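Local structure of F5/8 type C domain protein (7JRM) at residues Lys53-Phe57 with Asn225-Tyr229; Glu233-Ile238 with Ala279-Asn284; Asn374-Ile380 with Gly451-Phe457. The protein probably binds carbohydrate through a calcium-containing CBM51 module, as part of the mucin-directed O-glycopeptidase ZmpB. All blocks are in the same frame, centred on the assembly; numbering follows the deposited sequence.

Contact 1: residues Lys53-Phe57 with Asn225-Tyr229; sequences KSGIF and NLAEY
Residues Lys53-Phe57 run extended from a loop into strand 55-64 of the bacterial Ig-like domain, while Asn225-Tyr229 form the irregular linker that leaves strand 215-224 of the NPCBM module for helix 232-242. Their nearest CA atoms, those of Ser54 and Leu226, are 5.6 Å apart, and Leu226 (-63/151) and Ala227 (-63/143) are polyproline-like. This is an interdomain seam rather than a sheet, burying only 195 Å². Gly55 is almost fully stretched (167/-178). A side chain there would crowd the Phe57 ring, and its bare CA instead receives Leu226 CD2 at 3.6 Å. Leu226 (chi1 m, chi2 t) also reaches Ile56, CD2 to CG1 4.2 Å, a small greasy patch suited to a partly exposed joint. Ser54, small and polar with chi1 t, points at the linker; its hydroxyl is also hydrogen-bonded to Val79 O. One water accepts from Ser54 N (3.1 Å) and donates to Tyr229 O (2.8 Å). The direct bond is Ala227 N to Ser54 OG, 2.8 Å and nearly straight at 166°.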
ATOM      1  N   LYS A  53      17.178   3.905   2.450  1.00 27.62           N
ATOM      2  CA  LYS A  53      17.633   5.213   2.903  1.00 27.36           C
ATOM      3  C   LYS A  53      18.353   5.920   1.767  1.00 26.63           C
ATOM      4  O   LYS A  53      19.215   5.328   1.110  1.00 22.14           O
ATOM      5  CB  LYS A  53      18.559   5.086   4.119  1.00 26.97           C
ATOM      6  CG  LYS A  53      19.166   6.402   4.576  1.00 32.64           C
ATOM      7  CD  LYS A  53      20.138   6.192   5.723  1.00 29.66           C
ATOM      8  CE  LYS A  53      21.393   7.029   5.545  1.00 32.68           C
ATOM      9  NZ  LYS A  53      21.114   8.483   5.701  1.00 33.11           N
ATOM     10  N   SER A  54      17.997   7.181   1.539  1.00 21.90           N
ATOM     11  CA  SER A  54      18.645   7.983   0.511  1.00 25.39           C
ATOM     12  C   SER A  54      19.953   8.550   1.045  1.00 22.45           C
ATOM     13  O   SER A  54      20.002   9.078   2.161  1.00 21.17           O
ATOM     14  CB  SER A  54      17.723   9.113   0.056  1.00 18.39           C
ATOM     15  OG  SER A  54      18.341   9.905  -0.943  1.00 16.09           O
ATOM     16  N   GLY A  55      21.009   8.443   0.250  1.00 28.18           N
ATOM     17  CA  GLY A  55      22.301   8.949   0.661  1.00 20.36           C
ATOM     18  C   GLY A  55      23.394   8.436  -0.250  1.00 22.72           C
ATOM     19  O   GLY A  55      23.146   7.718  -1.223  1.00 20.59           O
ATOM     20  N   ILE A  56      24.619   8.829   0.089  1.00 20.60           N
ATOM     21  CA  ILE A  56      25.819   8.413  -0.629  1.00 19.23           C
ATOM     22  C   ILE A  56      26.658   7.591   0.338  1.00 21.63           C
ATOM     23  O   ILE A  56      27.234   8.133   1.289  1.00 18.13           O
ATOM     24  CB  ILE A  56      26.610   9.609  -1.175  1.00 21.52           C
ATOM     25  CG1 ILE A  56      25.712  10.473  -2.063  1.00 21.52           C
ATOM     26  CG2 ILE A  56      27.829   9.133  -1.950  1.00 22.53           C
ATOM     27  CD1 ILE A  56      26.235  11.871  -2.288  1.00 21.55           C
ATOM     28  N   PHE A  57      26.729   6.285   0.098  1.00 22.71           N
ATOM     29  CA  PHE A  57      27.372   5.347   1.004  1.00 22.81           C
ATOM     30  C   PHE A  57      28.686   4.849   0.416  1.00 23.49           C
ATOM     31  O   PHE A  57      28.834   4.727  -0.802  1.00 20.62           O
ATOM     32  CB  PHE A  57      26.452   4.157   1.298  1.00 25.08           C
ATOM     33  CG  PHE A  57      25.038   4.551   1.619  1.00 27.90           C
ATOM     34  CD1 PHE A  57      24.672   4.876   2.915  1.00 27.39           C
ATOM     35  CD2 PHE A  57      24.075   4.600   0.624  1.00 22.68           C
ATOM     36  CE1 PHE A  57      23.373   5.239   3.213  1.00 30.16           C
ATOM     37  CE2 PHE A  57      22.775   4.963   0.914  1.00 24.57           C
ATOM     38  CZ  PHE A  57      22.424   5.283   2.211  1.00 25.49           C
ATOM     39  N   ASN A 225      19.482  14.110  -6.982  1.00 18.90           N
ATOM     40  CA  ASN A 225      19.429  14.645  -5.631  1.00 20.56           C
ATOM     41  C   ASN A 225      18.941  13.587  -4.650  1.00 19.52           C
ATOM     42  O   ASN A 225      18.130  12.722  -4.993  1.00 18.23           O
ATOM     43  CB  ASN A 225      18.512  15.869  -5.559  1.00 21.06           C
ATOM     44  CG  ASN A 225      19.216  17.146  -5.965  1.00 23.17           C
ATOM     45  OD1 ASN A 225      20.321  17.111  -6.504  1.00 24.22           O
ATOM     46  ND2 ASN A 225      18.580  18.282  -5.707  1.00 28.64           N
ATOM     47  N   LEU A 226      19.447  13.670  -3.422  1.00 17.85           N
ATOM     48  CA  LEU A 226      18.959  12.807  -2.358  1.00 20.25           C
ATOM     49  C   LEU A 226      17.489  13.102  -2.080  1.00 23.13           C
ATOM     50  O   LEU A 226      17.012  14.225  -2.269  1.00 15.81           O
ATOM     51  CB  LEU A 226      19.788  13.002  -1.087  1.00 20.22           C
ATOM     52  CG  LEU A 226      21.302  12.837  -1.233  1.00 20.95           C
ATOM     53  CD1 LEU A 226      21.996  12.995   0.112  1.00 25.09           C
ATOM     54  CD2 LEU A 226      21.636  11.492  -1.857  1.00 21.51           C
ATOM     55  N   ALA A 227      16.771  12.077  -1.630  1.00 21.57           N
ATOM     56  CA  ALA A 227      15.338  12.213  -1.409  1.00 20.11           C
ATOM     57  C   ALA A 227      15.050  13.244  -0.325  1.00 22.49           C
ATOM     58  O   ALA A 227      15.783  13.359   0.662  1.00 21.05           O
ATOM     59  CB  ALA A 227      14.730  10.864  -1.027  1.00 23.51           C
ATOM     60  N   GLU A 228      13.976  14.004  -0.521  1.00 22.13           N
ATOM     61  CA  GLU A 228      13.505  14.966   0.464  1.00 22.24           C
ATOM     62  C   GLU A 228      12.578  14.333   1.493  1.00 23.83           C
ATOM     63  O   GLU A 228      11.916  15.056   2.245  1.00 27.13           O
ATOM     64  CB  GLU A 228      12.798  16.131  -0.233  1.00 23.95           C
ATOM     65  CG  GLU A 228      13.747  17.112  -0.902  1.00 23.56           C
ATOM     66  CD  GLU A 228      13.025  18.264  -1.569  1.00 37.77           C
ATOM     67  OE1 GLU A 228      12.201  18.010  -2.474  1.00 39.17           O
ATOM     68  OE2 GLU A 228      13.280  19.425  -1.186  1.00 33.28           O
ATOM     69  N   TYR A 229      12.518  13.005   1.538  1.00 23.58           N
ATOM     70  CA  TYR A 229      11.692  12.277   2.487  1.00 23.91           C
ATOM     71  C   TYR A 229      12.482  11.087   3.008  1.00 23.28           C
ATOM     72  O   TYR A 229      13.514  10.704   2.451  1.00 24.57           O
ATOM     73  CB  TYR A 229      10.379  11.808   1.847  1.00 19.79           C
ATOM     74  CG  TYR A 229      10.574  10.730   0.803  1.00 24.10           C
ATOM     75  CD1 TYR A 229      10.937  11.053  -0.498  1.00 23.17           C
ATOM     76  CD2 TYR A 229      10.406   9.387   1.121  1.00 19.72           C
ATOM     77  CE1 TYR A 229      11.122  10.072  -1.454  1.00 21.72           C
ATOM     78  CE2 TYR A 229      10.591   8.400   0.173  1.00 24.73           C
ATOM     79  CZ  TYR A 229      10.948   8.749  -1.112  1.00 20.46           C
ATOM     80  OH  TYR A 229      11.132   7.770  -2.060  1.00 23.42           O
TER
HETATM   81  O   HOH W   1      15.459   8.643   2.541  1.00 31.49           O

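Contact 2: residues Glu233-Ile238 with Ala279-Asn284; sequences ELNKAI and ALEELN
Two helical segments, Glu233-Ile238 and Ala279-Asn284, run in nearly the same direction: their axes approach to 9.8 Å and cross at +26°. Each keeps regular i to i+4 hydrogen bonds, such as Ala237 N to Glu233 O at 3.0 Å, and the closest CA pair is Leu234 with Leu280, 5.4 Å apart. No hydrogen bond joins the two segments, so shape does the work. Leu234 (chi1 t, chi2 p) lays its CD1 methyl against the facing backbone, 3.7 Å from Leu280 CA, with the Leu283 CD2 methyl 4.4 Å away, while its CD2 lies 4.3 Å from Ala279 CB. Alanine at 279 leaves the hollow that such a branched side chain needs. One turn on, the small Ala237 is itself the floor of a hollow, flanked by two leucines with the same t/p rotamer: its CB meets Leu280 CD1 at 3.8 Å and Leu283 CD2 at 3.7 Å. That same CD2 of Leu283 touches Ile238 CG1 at 3.7 Å. Towards solvent, the aliphatic CB of Glu233 packs on Leu280 CD2 (4.0 Å), its carboxylate left outward. Helix 251-270 adds Ala267 and Leu268 against Leu234, completing a three-helix bundle, consistent with a FIVAR-like module.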
ATOM      1  N   GLU A 233      11.301   5.293   9.222  1.00 19.98           N
ATOM      2  CA  GLU A 233      10.548   5.269  10.472  1.00 20.01           C
ATOM      3  C   GLU A 233       9.131   4.752  10.256  1.00 19.03           C
ATOM      4  O   GLU A 233       8.618   3.978  11.073  1.00 16.09           O
ATOM      5  CB  GLU A 233      10.523   6.663  11.100  1.00 20.80           C
ATOM      6  CG  GLU A 233      11.849   7.091  11.704  1.00 22.65           C
ATOM      7  CD  GLU A 233      12.257   6.231  12.885  1.00 28.29           C
ATOM      8  OE1 GLU A 233      11.579   6.297  13.933  1.00 29.86           O
ATOM      9  OE2 GLU A 233      13.253   5.488  12.764  1.00 24.36           O
ATOM     10  N   LEU A 234       8.483   5.169   9.166  1.00 20.39           N
ATOM     11  CA  LEU A 234       7.143   4.670   8.874  1.00 16.60           C
ATOM     12  C   LEU A 234       7.172   3.185   8.537  1.00 21.69           C
ATOM     13  O   LEU A 234       6.281   2.432   8.947  1.00 19.87           O
ATOM     14  CB  LEU A 234       6.517   5.470   7.733  1.00 15.16           C
ATOM     15  CG  LEU A 234       5.098   5.045   7.346  1.00 15.42           C
ATOM     16  CD1 LEU A 234       4.172   5.149   8.547  1.00 13.35           C
ATOM     17  CD2 LEU A 234       4.575   5.874   6.185  1.00 15.77           C
ATOM     18  N   ASN A 235       8.190   2.746   7.789  1.00 20.41           N
ATOM     19  CA  ASN A 235       8.338   1.323   7.502  1.00 21.94           C
ATOM     20  C   ASN A 235       8.533   0.523   8.783  1.00 21.23           C
ATOM     21  O   ASN A 235       8.011  -0.591   8.915  1.00 18.95           O
ATOM     22  CB  ASN A 235       9.514   1.095   6.551  1.00 20.70           C
ATOM     23  CG  ASN A 235       9.071   0.705   5.157  1.00 26.84           C
ATOM     24  OD1 ASN A 235       8.188  -0.136   4.986  1.00 25.69           O
ATOM     25  ND2 ASN A 235       9.687   1.312   4.149  1.00 29.06           N
ATOM     26  N   LYS A 236       9.280   1.078   9.739  1.00 18.48           N
ATOM     27  CA  LYS A 236       9.511   0.385  11.002  1.00 24.46           C
ATOM     28  C   LYS A 236       8.221   0.241  11.801  1.00 19.81           C
ATOM     29  O   LYS A 236       7.959  -0.820  12.379  1.00 20.52           O
ATOM     30  CB  LYS A 236      10.569   1.131  11.814  1.00 21.63           C
ATOM     31  CG  LYS A 236      11.046   0.396  13.055  1.00 26.40           C
ATOM     32  CD  LYS A 236      12.127   1.190  13.772  1.00 24.71           C
ATOM     33  CE  LYS A 236      12.319   0.705  15.198  1.00 30.01           C
ATOM     34  NZ  LYS A 236      11.160   1.054  16.065  1.00 24.54           N
ATOM     35  N   ALA A 237       7.405   1.296  11.843  1.00 18.87           N
ATOM     36  CA  ALA A 237       6.158   1.235  12.599  1.00 18.69           C
ATOM     37  C   ALA A 237       5.141   0.311  11.942  1.00 24.04           C
ATOM     38  O   ALA A 237       4.369  -0.354  12.642  1.00 21.88           O
ATOM     39  CB  ALA A 237       5.574   2.638  12.760  1.00 21.77           C
ATOM     40  N   ILE A 238       5.124   0.253  10.608  1.00 20.38           N
ATOM     41  CA  ILE A 238       4.169  -0.607   9.913  1.00 20.52           C
ATOM     42  C   ILE A 238       4.507  -2.074  10.145  1.00 21.84           C
ATOM     43  O   ILE A 238       3.628  -2.891  10.443  1.00 22.44           O
ATOM     44  CB  ILE A 238       4.133  -0.266   8.412  1.00 19.49           C
ATOM     45  CG1 ILE A 238       3.392   1.050   8.177  1.00 21.31           C
ATOM     46  CG2 ILE A 238       3.479  -1.391   7.621  1.00 16.61           C
ATOM     47  CD1 ILE A 238       3.473   1.546   6.752  1.00 21.06           C
ATOM     48  N   ALA A 279       1.039  10.003   8.406  1.00 20.81           N
ATOM     49  CA  ALA A 279       0.621   8.616   8.574  1.00 18.76           C
ATOM     50  C   ALA A 279       1.345   7.962   9.744  1.00 18.91           C
ATOM     51  O   ALA A 279       0.763   7.138  10.458  1.00 18.68           O
ATOM     52  CB  ALA A 279       0.865   7.833   7.285  1.00 18.40           C
ATOM     53  N   LEU A 280       2.614   8.319   9.956  1.00 21.03           N
ATOM     54  CA  LEU A 280       3.362   7.761  11.078  1.00 17.33           C
ATOM     55  C   LEU A 280       2.777   8.212  12.411  1.00 20.25           C
ATOM     56  O   LEU A 280       2.627   7.402  13.334  1.00 20.93           O
ATOM     57  CB  LEU A 280       4.835   8.158  10.976  1.00 17.65           C
ATOM     58  CG  LEU A 280       5.701   7.883  12.207  1.00 20.03           C
ATOM     59  CD1 LEU A 280       5.787   6.391  12.483  1.00 24.72           C
ATOM     60  CD2 LEU A 280       7.088   8.481  12.033  1.00 22.22           C
ATOM     61  N   GLU A 281       2.437   9.498  12.528  1.00 19.01           N
ATOM     62  CA  GLU A 281       1.859  10.001  13.770  1.00 22.77           C
ATOM     63  C   GLU A 281       0.511   9.352  14.053  1.00 26.08           C
ATOM     64  O   GLU A 281       0.198   9.030  15.205  1.00 22.67           O
ATOM     65  CB  GLU A 281       1.722  11.522  13.705  1.00 19.52           C
ATOM     66  N   GLU A 282      -0.302   9.149  13.014  1.00 24.04           N
ATOM     67  CA  GLU A 282      -1.595   8.499  13.204  1.00 25.89           C
ATOM     68  C   GLU A 282      -1.426   7.027  13.558  1.00 22.97           C
ATOM     69  O   GLU A 282      -2.131   6.508  14.431  1.00 24.53           O
ATOM     70  CB  GLU A 282      -2.451   8.659  11.948  1.00 23.83           C
ATOM     71  CG  GLU A 282      -3.571   7.637  11.810  1.00 32.66           C
ATOM     72  CD  GLU A 282      -4.752   7.930  12.717  1.00 36.52           C
ATOM     73  OE1 GLU A 282      -4.785   9.021  13.324  1.00 28.58           O
ATOM     74  OE2 GLU A 282      -5.653   7.069  12.819  1.00 40.70           O
ATOM     75  N   LEU A 283      -0.493   6.339  12.893  1.00 22.98           N
ATOM     76  CA  LEU A 283      -0.248   4.933  13.201  1.00 24.21           C
ATOM     77  C   LEU A 283       0.243   4.760  14.633  1.00 22.18           C
ATOM     78  O   LEU A 283      -0.167   3.824  15.329  1.00 22.69           O
ATOM     79  CB  LEU A 283       0.759   4.346  12.211  1.00 19.56           C
ATOM     80  CG  LEU A 283       1.218   2.907  12.457  1.00 19.87           C
ATOM     81  CD1 LEU A 283       0.028   1.965  12.564  1.00 17.01           C
ATOM     82  CD2 LEU A 283       2.165   2.454  11.356  1.00 16.75           C
ATOM     83  N   ASN A 284       1.123   5.656  15.089  1.00 25.75           N
ATOM     84  CA  ASN A 284       1.579   5.601  16.475  1.00 26.47           C
ATOM     85  C   ASN A 284       0.435   5.861  17.447  1.00 28.55           C
ATOM     86  O   ASN A 284       0.403   5.280  18.538  1.00 30.61           O
ATOM     87  CB  ASN A 284       2.702   6.611  16.702  1.00 28.18           C
ATOM     88  CG  ASN A 284       4.053   6.089  16.255  1.00 25.56           C
ATOM     89  OD1 ASN A 284       4.280   4.881  16.204  1.00 25.78           O
ATOM     90  ND2 ASN A 284       4.960   7.003  15.927  1.00 26.54           N
TER

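Contact 3: residues Asn374-Ile380 with Gly451-Phe457; sequences NAQEQFI and GFSGVMF
On one face, Ala375 CB packs on Phe452 CD1 at 3.6 Å, Gln378 CG lies 3.9 Å from Phe452 CE1, and Ile380 CB meets Met456 CG at 4.3 Å. Alanine leaves room for the phenyl ring, while isoleucine and the long methionine (chi1 t, chi2 t) fill the buried layer. Gln378 can be buried with them because its amide is hydrogen-bonded to Met353 O and Val358 N. On the other, more exposed face, Phe379 CD1 touches Val455 CG1 at 4.2 Å and its CE1 touches Phe457 CB at 3.5 Å. Between the faces the strands run parallel, with Phe379 bridged to Val455; the axis of 378-380 lies 4.4 Å from that of 452-457, at 25°. Ala375, Gln378 and Ile380, bridged to Phe452, Gly454 and Met456, each bond the residues flanking their partner, as parallel pairing requires: N to the one before (Ala375 N to Gly451 O 3.0 Å, Gln378 N to Ser453 O 2.8 Å, Ile380 N to Val455 O 2.9 Å), O to the one after (Ala375 O to Ser453 N 3.2 Å, Gln378 O to Val455 N 2.8 Å, Ile380 O to Phe457 N 2.9 Å). A beta bulge shifts the register by one where Glu377, at 60/57, turns the corner. Ser453 OG (chi1 p) takes up Glu377 N at 3.0 Å. Gly454 must lack a side chain: a CB would lie 2.5 Å from Gln378 N. Outward, Gln376 N is hydrogen-bonded to Asp354 OD1, just after strand 350-352, and Asn374 ND2 to Asn352 OD1 ending that strand. The sheet carries parallel strands, probably of a leucine-rich repeat, into an antiparallel, probably Ig-like, domain, consistent with an internalin-type junction.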
ATOM      1  N   ASN A 374     -31.722 -18.922   9.046  1.00 25.42           N
ATOM      2  CA  ASN A 374     -33.005 -19.615   8.962  1.00 26.16           C
ATOM      3  C   ASN A 374     -33.892 -19.063  10.077  1.00 23.87           C
ATOM      4  O   ASN A 374     -33.837 -19.521  11.218  1.00 25.30           O
ATOM      5  CB  ASN A 374     -32.824 -21.126   9.080  1.00 24.70           C
ATOM      6  CG  ASN A 374     -31.942 -21.695   7.984  1.00 26.05           C
ATOM      7  OD1 ASN A 374     -32.191 -21.484   6.796  1.00 28.72           O
ATOM      8  ND2 ASN A 374     -30.903 -22.420   8.379  1.00 26.87           N
ATOM      9  N   ALA A 375     -34.711 -18.072   9.733  1.00 27.25           N
ATOM     10  CA  ALA A 375     -35.591 -17.392  10.680  1.00 28.22           C
ATOM     11  C   ALA A 375     -37.008 -17.317  10.127  1.00 29.07           C
ATOM     12  O   ALA A 375     -37.664 -16.274  10.159  1.00 25.10           O
ATOM     13  CB  ALA A 375     -35.065 -15.997  11.002  1.00 28.63           C
ATOM     14  N   GLN A 376     -37.502 -18.438   9.616  1.00 27.66           N
ATOM     15  CA  GLN A 376     -38.806 -18.480   8.972  1.00 32.27           C
ATOM     16  C   GLN A 376     -39.887 -18.913   9.954  1.00 31.19           C
ATOM     17  O   GLN A 376     -39.638 -19.684  10.887  1.00 31.18           O
ATOM     18  CB  GLN A 376     -38.785 -19.431   7.776  1.00 37.44           C
ATOM     19  CG  GLN A 376     -37.928 -18.956   6.617  1.00 39.29           C
ATOM     20  CD  GLN A 376     -38.439 -19.450   5.279  1.00 46.16           C
ATOM     21  OE1 GLN A 376     -38.773 -20.625   5.125  1.00 50.88           O
ATOM     22  NE2 GLN A 376     -38.502 -18.554   4.300  1.00 47.77           N
ATOM     23  N   GLU A 377     -41.096 -18.396   9.734  1.00 32.80           N
ATOM     24  CA  GLU A 377     -42.295 -18.784  10.479  1.00 32.49           C
ATOM     25  C   GLU A 377     -42.138 -18.508  11.976  1.00 29.79           C
ATOM     26  O   GLU A 377     -42.264 -19.396  12.822  1.00 32.90           O
ATOM     27  CB  GLU A 377     -42.647 -20.252  10.218  1.00 33.57           C
ATOM     28  CG  GLU A 377     -43.179 -20.515   8.820  1.00 36.33           C
ATOM     29  CD  GLU A 377     -43.531 -21.970   8.589  1.00 41.37           C
ATOM     30  OE1 GLU A 377     -43.955 -22.642   9.554  1.00 39.94           O
ATOM     31  OE2 GLU A 377     -43.384 -22.443   7.443  1.00 51.13           O
ATOM     32  N   GLN A 378     -41.865 -17.246  12.289  1.00 28.91           N
ATOM     33  CA  GLN A 378     -41.843 -16.802  13.672  1.00 29.97           C
ATOM     34  C   GLN A 378     -43.265 -16.554  14.169  1.00 29.57           C
ATOM     35  O   GLN A 378     -44.213 -16.430  13.391  1.00 30.99           O
ATOM     36  CB  GLN A 378     -41.011 -15.527  13.819  1.00 27.26           C
ATOM     37  CG  GLN A 378     -39.641 -15.595  13.167  1.00 30.75           C
ATOM     38  CD  GLN A 378     -38.664 -16.440  13.957  1.00 28.83           C
ATOM     39  OE1 GLN A 378     -38.392 -16.164  15.124  1.00 30.52           O
ATOM     40  NE2 GLN A 378     -38.128 -17.477  13.322  1.00 26.87           N
ATOM     41  N   PHE A 379     -43.406 -16.489  15.491  1.00 32.29           N
ATOM     42  CA  PHE A 379     -44.669 -16.105  16.114  1.00 34.08           C
ATOM     43  C   PHE A 379     -44.351 -15.278  17.351  1.00 27.89           C
ATOM     44  O   PHE A 379     -43.796 -15.802  18.321  1.00 27.88           O
ATOM     45  CB  PHE A 379     -45.520 -17.318  16.481  1.00 36.51           C
ATOM     46  CG  PHE A 379     -46.756 -16.965  17.253  1.00 33.00           C
ATOM     47  CD1 PHE A 379     -47.811 -16.314  16.635  1.00 35.32           C
ATOM     48  CD2 PHE A 379     -46.855 -17.258  18.604  1.00 34.22           C
ATOM     49  CE1 PHE A 379     -48.947 -15.977  17.343  1.00 31.20           C
ATOM     50  CE2 PHE A 379     -47.989 -16.923  19.317  1.00 34.52           C
ATOM     51  CZ  PHE A 379     -49.036 -16.281  18.686  1.00 30.52           C
ATOM     52  N   ILE A 380     -44.711 -14.001  17.321  1.00 26.54           N
ATOM     53  CA  ILE A 380     -44.424 -13.071  18.405  1.00 26.69           C
ATOM     54  C   ILE A 380     -45.759 -12.669  19.017  1.00 27.09           C
ATOM     55  O   ILE A 380     -46.496 -11.852  18.453  1.00 29.00           O
ATOM     56  CB  ILE A 380     -43.636 -11.851  17.920  1.00 27.79           C
ATOM     57  CG1 ILE A 380     -42.446 -12.295  17.064  1.00 30.83           C
ATOM     58  CG2 ILE A 380     -43.163 -11.020  19.101  1.00 25.03           C
ATOM     59  CD1 ILE A 380     -42.626 -12.034  15.582  1.00 31.16           C
ATOM     60  N   GLY A 451     -35.446 -15.103   4.107  1.00 39.40           N
ATOM     61  CA  GLY A 451     -35.206 -16.002   5.215  1.00 37.73           C
ATOM     62  C   GLY A 451     -35.826 -15.591   6.531  1.00 35.04           C
ATOM     63  O   GLY A 451     -35.618 -16.284   7.535  1.00 31.21           O
ATOM     64  N   PHE A 452     -36.583 -14.495   6.565  1.00 33.10           N
ATOM     65  CA  PHE A 452     -37.186 -13.985   7.794  1.00 30.45           C
ATOM     66  C   PHE A 452     -38.675 -13.780   7.551  1.00 28.97           C
ATOM     67  O   PHE A 452     -39.066 -12.900   6.778  1.00 31.09           O
ATOM     68  CB  PHE A 452     -36.517 -12.683   8.234  1.00 28.85           C
ATOM     69  CG  PHE A 452     -36.980 -12.184   9.573  1.00 30.10           C
ATOM     70  CD1 PHE A 452     -37.160 -13.060  10.631  1.00 27.89           C
ATOM     71  CD2 PHE A 452     -37.226 -10.836   9.776  1.00 28.90           C
ATOM     72  CE1 PHE A 452     -37.583 -12.600  11.865  1.00 28.77           C
ATOM     73  CE2 PHE A 452     -37.647 -10.370  11.007  1.00 27.80           C
ATOM     74  CZ  PHE A 452     -37.826 -11.254  12.052  1.00 25.39           C
ATOM     75  N   SER A 453     -39.502 -14.589   8.211  1.00 31.33           N
ATOM     76  CA  SER A 453     -40.947 -14.508   8.058  1.00 30.07           C
ATOM     77  C   SER A 453     -41.607 -14.947   9.356  1.00 29.53           C
ATOM     78  O   SER A 453     -40.974 -15.558  10.221  1.00 23.92           O
ATOM     79  CB  SER A 453     -41.436 -15.371   6.889  1.00 30.53           C
ATOM     80  OG  SER A 453     -41.510 -16.736   7.262  1.00 24.72           O
ATOM     81  N   GLY A 454     -42.888 -14.628   9.487  1.00 30.59           N
ATOM     82  CA  GLY A 454     -43.631 -15.044  10.661  1.00 31.65           C
ATOM     83  C   GLY A 454     -44.881 -14.202  10.849  1.00 31.58           C
ATOM     84  O   GLY A 454     -45.368 -13.569   9.915  1.00 30.90           O
ATOM     85  N   VAL A 455     -45.379 -14.216  12.086  1.00 31.89           N
ATOM     86  CA  VAL A 455     -46.628 -13.556  12.448  1.00 32.57           C
ATOM     87  C   VAL A 455     -46.447 -12.873  13.796  1.00 33.04           C
ATOM     88  O   VAL A 455     -46.027 -13.510  14.768  1.00 31.93           O
ATOM     89  CB  VAL A 455     -47.803 -14.553  12.511  1.00 36.61           C
ATOM     90  CG1 VAL A 455     -48.960 -13.972  13.315  1.00 28.96           C
ATOM     91  CG2 VAL A 455     -48.253 -14.942  11.113  1.00 37.93           C
ATOM     92  N   MET A 456     -46.761 -11.582  13.855  1.00 31.65           N
ATOM     93  CA  MET A 456     -46.813 -10.837  15.107  1.00 33.46           C
ATOM     94  C   MET A 456     -48.277 -10.657  15.487  1.00 33.02           C
ATOM     95  O   MET A 456     -49.038 -10.020  14.751  1.00 31.34           O
ATOM     96  CB  MET A 456     -46.115  -9.484  14.973  1.00 33.67           C
ATOM     97  CG  MET A 456     -46.000  -8.714  16.276  1.00 30.72           C
ATOM     98  SD  MET A 456     -44.590  -7.591  16.286  1.00 35.92           S
ATOM     99  CE  MET A 456     -44.985  -6.561  17.694  1.00 30.07           C
ATOM    100  N   PHE A 457     -48.670 -11.216  16.628  1.00 25.20           N
ATOM    101  CA  PHE A 457     -50.073 -11.318  17.006  1.00 27.77           C
ATOM    102  C   PHE A 457     -50.396 -10.365  18.149  1.00 32.18           C
ATOM    103  O   PHE A 457     -49.661 -10.302  19.140  1.00 33.94           O
ATOM    104  CB  PHE A 457     -50.424 -12.752  17.406  1.00 25.64           C
ATOM    105  CG  PHE A 457     -51.867 -12.939  17.775  1.00 31.93           C
ATOM    106  CD1 PHE A 457     -52.847 -12.972  16.797  1.00 35.29           C
ATOM    107  CD2 PHE A 457     -52.245 -13.080  19.100  1.00 34.55           C
ATOM    108  CE1 PHE A 457     -54.177 -13.143  17.134  1.00 33.77           C
ATOM    109  CE2 PHE A 457     -53.573 -13.250  19.442  1.00 33.91           C
ATOM    110  CZ  PHE A 457     -54.540 -13.284  18.458  1.00 29.33           C
TER

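In the fold
The three contacts follow one another along an elongated chain, and each joins parts in its own way. Contact 1 is a surface seam between two modules, relying on one direct hydrogen bond, a water and a single leucine. Contact 2, whose first segment lies just beyond the linker of contact 1 with centres 20 Å apart, is partly buried, mostly apolar packing without a hydrogen bond between the segments, inside one helical bundle. Contact 3 lies on the opposite side of the chain's centre from contact 1, their centres 67 Å apart, and is mainly a backbone-bonded strand pair with buried side chains on one face. No helix or strand is shared among them. Buried area rises from 195 to 295 to 608 Å² in that order.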